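Local coordinates for bifunctional thiamine biosynthesis protein ThiDN (Methanocaldococcus jannaschii DSM 2661, PDB 2PHP) that probably makes thiamine phosphate from pyrimidine and thiazole precursors through this C-terminal ThiN domain, and phosphorylates hydroxymethylpyrimidine and its phosphate through an N-terminal kinase domain, at residues E77-A80 with K81-L84; A51-T54 with G55-K59. All coordinates share one frame; numbering follows the deposited sequence.

Contact 1 of 2, residues E77-A80 with K81-L84; sequences EHIA and KIIL
With chi1 at -59°, Ile79 holds CG1 beside its backbone N and sends CG2 anti to it, so that this methyl reaches toward the next turn, where Ile83 carries CD1 out on an extended chain (chi2 169°). The two side chains cross obliquely, Ile79 CG2 lying 4.1 Å from Ile83 CD1. The other branch of Ile79, bent back at chi2, serves a different neighbour: its CD1 meets the CD1 methyl of Ile82 at an angle, 4.2 Å away. One isoleucine thus touches both the i+3 and i+4 positions, and the three form an apolar face. Cys96 of strand 95-100 lies against all three; Ala38 of strand 37-40 touches Ile79 and Ile83, while Met130 and Thr134 of helix 129-141 touch Ile82.

The backbone beneath is alpha in type, weak i+3 bonds joining the i+4 ones. Lys81 N bonds to Glu77 O at 2.9 Å and weakly to His78 O. Ile83 N gives a 3.1 Å bond to Ile79 O, which also takes a weak one from Ile82 N, turned there rather than to His78 O. Leu84 N donates to Ala80 O at 2.9 Å in a nearly straight bond (N-H...O 175°), and Leu84 CD1 presses obliquely against the side of the same oxygen, a tight 3.2 Å away. Near its root the Lys81 chain passes Glu77 O, CG at 3.3 Å, then runs outward and bends at its last torsion. Its NZ stops 5.2 Å from Glu77 OE1, beyond direct contact.

The amphipathic pattern of helix 77-87 follows: aliphatic branches dock it on the large sheet and on helix 129-141, whereas Glu77 and Lys81 lie on a more solvent-accessible flank, where their opposite charges probably attract only loosely and main-chain bonds carry the polar cohesion.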
ATOM      1  N   GLU B  77      -0.655 -14.432  16.864  1.00 35.88           N
ATOM      2  CA  GLU B  77      -0.831 -15.358  17.979  1.00 35.52           C
ATOM      3  C   GLU B  77      -2.147 -16.119  17.806  1.00 33.32           C
ATOM      4  O   GLU B  77      -2.223 -17.317  18.069  1.00 32.97           O
ATOM      5  CB  GLU B  77      -0.864 -14.602  19.304  1.00 37.17           C
ATOM      6  CG  GLU B  77       0.502 -14.193  19.806  1.00 44.80           C
ATOM      7  CD  GLU B  77       0.431 -13.138  20.886  1.00 48.12           C
ATOM      8  OE1 GLU B  77      -0.329 -13.340  21.856  1.00 50.18           O
ATOM      9  OE2 GLU B  77       1.137 -12.108  20.762  1.00 50.97           O
ATOM     10  N   HIS B  78      -3.172 -15.405  17.347  1.00 32.25           N
ATOM     11  CA  HIS B  78      -4.506 -15.966  17.136  1.00 31.13           C
ATOM     12  C   HIS B  78      -4.523 -17.233  16.276  1.00 30.81           C
ATOM     13  O   HIS B  78      -4.909 -18.294  16.757  1.00 31.28           O
ATOM     14  CB  HIS B  78      -5.417 -14.906  16.509  1.00 31.49           C
ATOM     15  CG  HIS B  78      -6.831 -15.359  16.317  1.00 33.86           C
ATOM     16  ND1 HIS B  78      -7.707 -15.530  17.367  1.00 33.62           N
ATOM     17  CD2 HIS B  78      -7.515 -15.691  15.194  1.00 34.86           C
ATOM     18  CE1 HIS B  78      -8.871 -15.952  16.899  1.00 35.33           C
ATOM     19  NE2 HIS B  78      -8.780 -16.058  15.585  1.00 33.89           N
ATOM     20  N   ILE B  79      -4.115 -17.126  15.012  1.00 28.72           N
ATOM     21  CA  ILE B  79      -4.099 -18.292  14.128  1.00 30.02           C
ATOM     22  C   ILE B  79      -3.013 -19.275  14.570  1.00 30.12           C
ATOM     23  O   ILE B  79      -3.093 -20.470  14.289  1.00 30.16           O
ATOM     24  CB  ILE B  79      -3.834 -17.894  12.649  1.00 30.96           C
ATOM     25  CG1 ILE B  79      -4.902 -16.913  12.154  1.00 32.22           C
ATOM     26  CG2 ILE B  79      -3.831 -19.134  11.768  1.00 29.44           C
ATOM     27  CD1 ILE B  79      -6.285 -17.500  12.060  1.00 36.85           C
ATOM     28  N   ALA B  80      -1.993 -18.770  15.258  1.00 29.74           N
ATOM     29  CA  ALA B  80      -0.921 -19.631  15.738  1.00 30.41           C
ATOM     30  C   ALA B  80      -1.490 -20.635  16.751  1.00 30.83           C
ATOM     31  O   ALA B  80      -1.120 -21.811  16.741  1.00 30.20           O
ATOM     32  CB  ALA B  80       0.174 -18.793  16.386  1.00 31.06           C
ATOM     33  N   LYS B  81      -2.384 -20.171  17.621  1.00 28.88           N
ATOM     34  CA  LYS B  81      -3.001 -21.044  18.625  1.00 30.16           C
ATOM     35  C   LYS B  81      -3.715 -22.205  17.937  1.00 29.20           C
ATOM     36  O   LYS B  81      -3.706 -23.328  18.433  1.00 29.44           O
ATOM     37  CB  LYS B  81      -4.012 -20.269  19.477  1.00 29.34           C
ATOM     38  CG  LYS B  81      -3.416 -19.220  20.420  1.00 33.96           C
ATOM     39  CD  LYS B  81      -4.524 -18.560  21.235  1.00 39.32           C
ATOM     40  CE  LYS B  81      -4.066 -17.295  21.951  1.00 43.83           C
ATOM     41  NZ  LYS B  81      -3.046 -17.574  22.998  1.00 47.95           N
ATOM     42  N   ILE B  82      -4.333 -21.933  16.792  1.00 27.46           N
ATOM     43  CA  ILE B  82      -5.036 -22.980  16.065  1.00 27.76           C
ATOM     44  C   ILE B  82      -4.056 -24.010  15.493  1.00 29.25           C
ATOM     45  O   ILE B  82      -4.236 -25.213  15.679  1.00 30.14           O
ATOM     46  CB  ILE B  82      -5.886 -22.402  14.912  1.00 26.73           C
ATOM     47  CG1 ILE B  82      -6.997 -21.514  15.478  1.00 25.91           C
ATOM     48  CG2 ILE B  82      -6.469 -23.542  14.087  1.00 27.72           C
ATOM     49  CD1 ILE B  82      -7.732 -20.669  14.415  1.00 27.19           C
ATOM     50  N   ILE B  83      -3.019 -23.536  14.808  1.00 29.29           N
ATOM     51  CA  ILE B  83      -2.026 -24.432  14.220  1.00 29.53           C
ATOM     52  C   ILE B  83      -1.288 -25.274  15.265  1.00 30.74           C
ATOM     53  O   ILE B  83      -1.169 -26.487  15.113  1.00 31.25           O
ATOM     54  CB  ILE B  83      -1.003 -23.646  13.373  1.00 28.02           C
ATOM     55  CG1 ILE B  83      -1.735 -22.969  12.207  1.00 27.21           C
ATOM     56  CG2 ILE B  83       0.087 -24.590  12.859  1.00 25.54           C
ATOM     57  CD1 ILE B  83      -0.918 -21.950  11.448  1.00 27.92           C
ATOM     58  N   LEU B  84      -0.794 -24.641  16.323  1.00 31.18           N
ATOM     59  CA  LEU B  84      -0.095 -25.387  17.361  1.00 32.29           C
ATOM     60  C   LEU B  84      -1.005 -26.410  18.024  1.00 33.51           C
ATOM     61  O   LEU B  84      -0.548 -27.482  18.420  1.00 32.95           O
ATOM     62  CB  LEU B  84       0.489 -24.442  18.412  1.00 33.12           C
ATOM     63  CG  LEU B  84       1.878 -23.903  18.053  1.00 34.43           C
ATOM     64  CD1 LEU B  84       1.801 -23.095  16.762  1.00 36.40           C
ATOM     65  CD2 LEU B  84       2.412 -23.053  19.194  1.00 37.57           C
TER

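Contact 2 of 2, residues A51-T54 with G55-K59; sequences AALT and GRIIK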
ATOM      1  N   ALA B  51       4.455 -17.872  10.945  1.00 22.67           N
ATOM      2  CA  ALA B  51       4.474 -16.631  10.158  1.00 23.20           C
ATOM      3  C   ALA B  51       3.111 -16.313   9.541  1.00 23.93           C
ATOM      4  O   ALA B  51       2.347 -17.219   9.187  1.00 24.24           O
ATOM      5  CB  ALA B  51       5.524 -16.711   9.063  1.00 18.95           C
ATOM      6  N   ALA B  52       2.823 -15.018   9.409  1.00 23.30           N
ATOM      7  CA  ALA B  52       1.559 -14.556   8.833  1.00 26.08           C
ATOM      8  C   ALA B  52       1.594 -13.050   8.565  1.00 25.22           C
ATOM      9  O   ALA B  52       2.610 -12.404   8.814  1.00 24.42           O
ATOM     10  CB  ALA B  52       0.419 -14.888   9.775  1.00 23.38           C
ATOM     11  N   LEU B  53       0.489 -12.491   8.070  1.00 23.61           N
ATOM     12  CA  LEU B  53       0.425 -11.058   7.780  1.00 22.46           C
ATOM     13  C   LEU B  53       0.422 -10.236   9.052  1.00 23.50           C
ATOM     14  O   LEU B  53      -0.203 -10.614  10.031  1.00 23.42           O
ATOM     15  CB  LEU B  53      -0.834 -10.721   6.969  1.00 21.88           C
ATOM     16  CG  LEU B  53      -0.883 -11.299   5.557  1.00 23.46           C
ATOM     17  CD1 LEU B  53      -2.226 -11.032   4.914  1.00 23.04           C
ATOM     18  CD2 LEU B  53       0.231 -10.695   4.736  1.00 25.38           C
ATOM     19  N   THR B  54       1.130  -9.112   9.031  1.00 24.52           N
ATOM     20  CA  THR B  54       1.186  -8.220  10.183  1.00 24.40           C
ATOM     21  C   THR B  54      -0.137  -7.448  10.205  1.00 26.04           C
ATOM     22  O   THR B  54      -0.554  -6.931  11.235  1.00 24.49           O
ATOM     23  CB  THR B  54       2.386  -7.249  10.069  1.00 24.64           C
ATOM     24  OG1 THR B  54       2.408  -6.667   8.759  1.00 23.73           O
ATOM     25  CG2 THR B  54       3.702  -7.993  10.315  1.00 22.90           C
ATOM     26  N   GLY B  55      -0.790  -7.380   9.048  1.00 25.60           N
ATOM     27  CA  GLY B  55      -2.087  -6.729   8.948  1.00 26.38           C
ATOM     28  C   GLY B  55      -3.099  -7.848   8.757  1.00 27.60           C
ATOM     29  O   GLY B  55      -3.094  -8.824   9.508  1.00 28.16           O
ATOM     30  N   ARG B  56      -3.952  -7.723   7.747  1.00 27.35           N
ATOM     31  CA  ARG B  56      -4.950  -8.740   7.440  1.00 27.65           C
ATOM     32  C   ARG B  56      -5.497  -8.517   6.043  1.00 27.11           C
ATOM     33  O   ARG B  56      -5.152  -7.537   5.391  1.00 24.53           O
ATOM     34  CB  ARG B  56      -6.100  -8.707   8.454  1.00 30.48           C
ATOM     35  CG  ARG B  56      -5.877  -9.663   9.634  1.00 37.18           C
ATOM     36  CD  ARG B  56      -7.163  -9.991  10.373  1.00 43.08           C
ATOM     37  NE  ARG B  56      -6.960 -11.102  11.302  1.00 47.51           N
ATOM     38  CZ  ARG B  56      -7.934 -11.747  11.939  1.00 50.00           C
ATOM     39  NH1 ARG B  56      -9.199 -11.397  11.762  1.00 49.39           N
ATOM     40  NH2 ARG B  56      -7.640 -12.771  12.733  1.00 51.91           N
ATOM     41  N   ILE B  57      -6.329  -9.441   5.573  1.00 24.53           N
ATOM     42  CA  ILE B  57      -6.941  -9.293   4.265  1.00 24.82           C
ATOM     43  C   ILE B  57      -8.319  -8.721   4.540  1.00 24.47           C
ATOM     44  O   ILE B  57      -9.098  -9.314   5.290  1.00 25.44           O
ATOM     45  CB  ILE B  57      -7.060 -10.651   3.553  1.00 24.93           C
ATOM     46  CG1 ILE B  57      -5.657 -11.228   3.356  1.00 24.05           C
ATOM     47  CG2 ILE B  57      -7.767 -10.474   2.207  1.00 22.68           C
ATOM     48  CD1 ILE B  57      -5.628 -12.662   2.924  1.00 27.68           C
ATOM     49  N   ILE B  58      -8.610  -7.553   3.975  1.00 24.29           N
ATOM     50  CA  ILE B  58      -9.897  -6.908   4.207  1.00 23.28           C
ATOM     51  C   ILE B  58     -10.620  -6.515   2.927  1.00 25.04           C
ATOM     52  O   ILE B  58     -10.019  -6.418   1.852  1.00 22.58           O
ATOM     53  CB  ILE B  58      -9.742  -5.642   5.096  1.00 21.36           C
ATOM     54  CG1 ILE B  58      -8.929  -4.577   4.358  1.00 22.87           C
ATOM     55  CG2 ILE B  58      -9.045  -6.000   6.413  1.00 19.35           C
ATOM     56  CD1 ILE B  58      -8.870  -3.238   5.104  1.00 21.23           C
ATOM     57  N   LYS B  59     -11.919  -6.272   3.055  1.00 26.57           N
ATOM     58  CA  LYS B  59     -12.727  -5.904   1.901  1.00 30.19           C
ATOM     59  C   LYS B  59     -12.435  -4.505   1.397  1.00 29.56           C
ATOM     60  O   LYS B  59     -12.144  -3.600   2.178  1.00 28.77           O
ATOM     61  CB  LYS B  59     -14.224  -5.998   2.230  1.00 32.49           C
ATOM     62  CG  LYS B  59     -14.752  -7.419   2.330  1.00 39.14           C
ATOM     63  CD  LYS B  59     -16.266  -7.457   2.560  1.00 44.44           C
ATOM     64  CE  LYS B  59     -16.791  -8.900   2.569  1.00 46.56           C
ATOM     65  NZ  LYS B  59     -18.268  -8.972   2.759  1.00 49.11           N
TER
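Thr54 OG1, next to the peptide that leads into Gly55, is held from two sources: it accepts the backbone N-H of Asp70 in its own chain and shares a hydrogen bond with Tyr66 OH of the second subunit. A chi1 of 48° keeps this hydroxyl close beside the Thr54-Gly55 peptide, 3.3 Å from Gly55 N, but the angle there is too poor for a bond between Thr54 OG1 and Gly55 N. Leu62 of the second subunit packs on Thr54, and main-chain bonds from Thr54 reach that subunit too.

Gly55 takes backbone angles (phi -108°, psi -129°) that most other residues rarely adopt, as the chain leaves strand 50-53. Across this bend, Leu53 CD1 meets Ile57 CG1 at 3.8 Å, the two side chains crossing at a slant. Leu53 CB also lies 3.9 Å from Gly55 O, alongside the turn. Ile67 and Ile71 pack on Leu53, and Phe65 on Ile57, giving the pair an apolar setting. Arg56 heads elsewhere, its NH1 bonded to Val33 O.

In the ThiN domain, a member of the AraD-like clan, this is one arm of a long antiparallel hairpin, residues 50-59 against 65-73: backbone bonds of Ala52 with Glu72, Thr54 with Asp70 and Arg56 with Val68 carry the pairing through an irregular link at Thr54-Gly55, whose Thr54 end lies at the subunit interface.

From the N terminus, the chain meets contact 2 first, where strand 50-53 of the large sheet runs on through Thr54 and Gly55 into strand 57-59. It then pairs back along the same hairpin as strands 65-67 and 71-73 and enters helix 77-87, which holds contact 1. The two are in series, neither nesting nor crossing, and each lies within one unbroken piece of chain, so neither closes a long loop. The centres of contact 1 and contact 2 are about 14 Å apart. They touch where His78 CD2 packs 3.8 Å from Arg56 NH2, bringing the start of the helix against the hairpin. Contact 2 also faces the second subunit, whereas no other subunit touches contact 1.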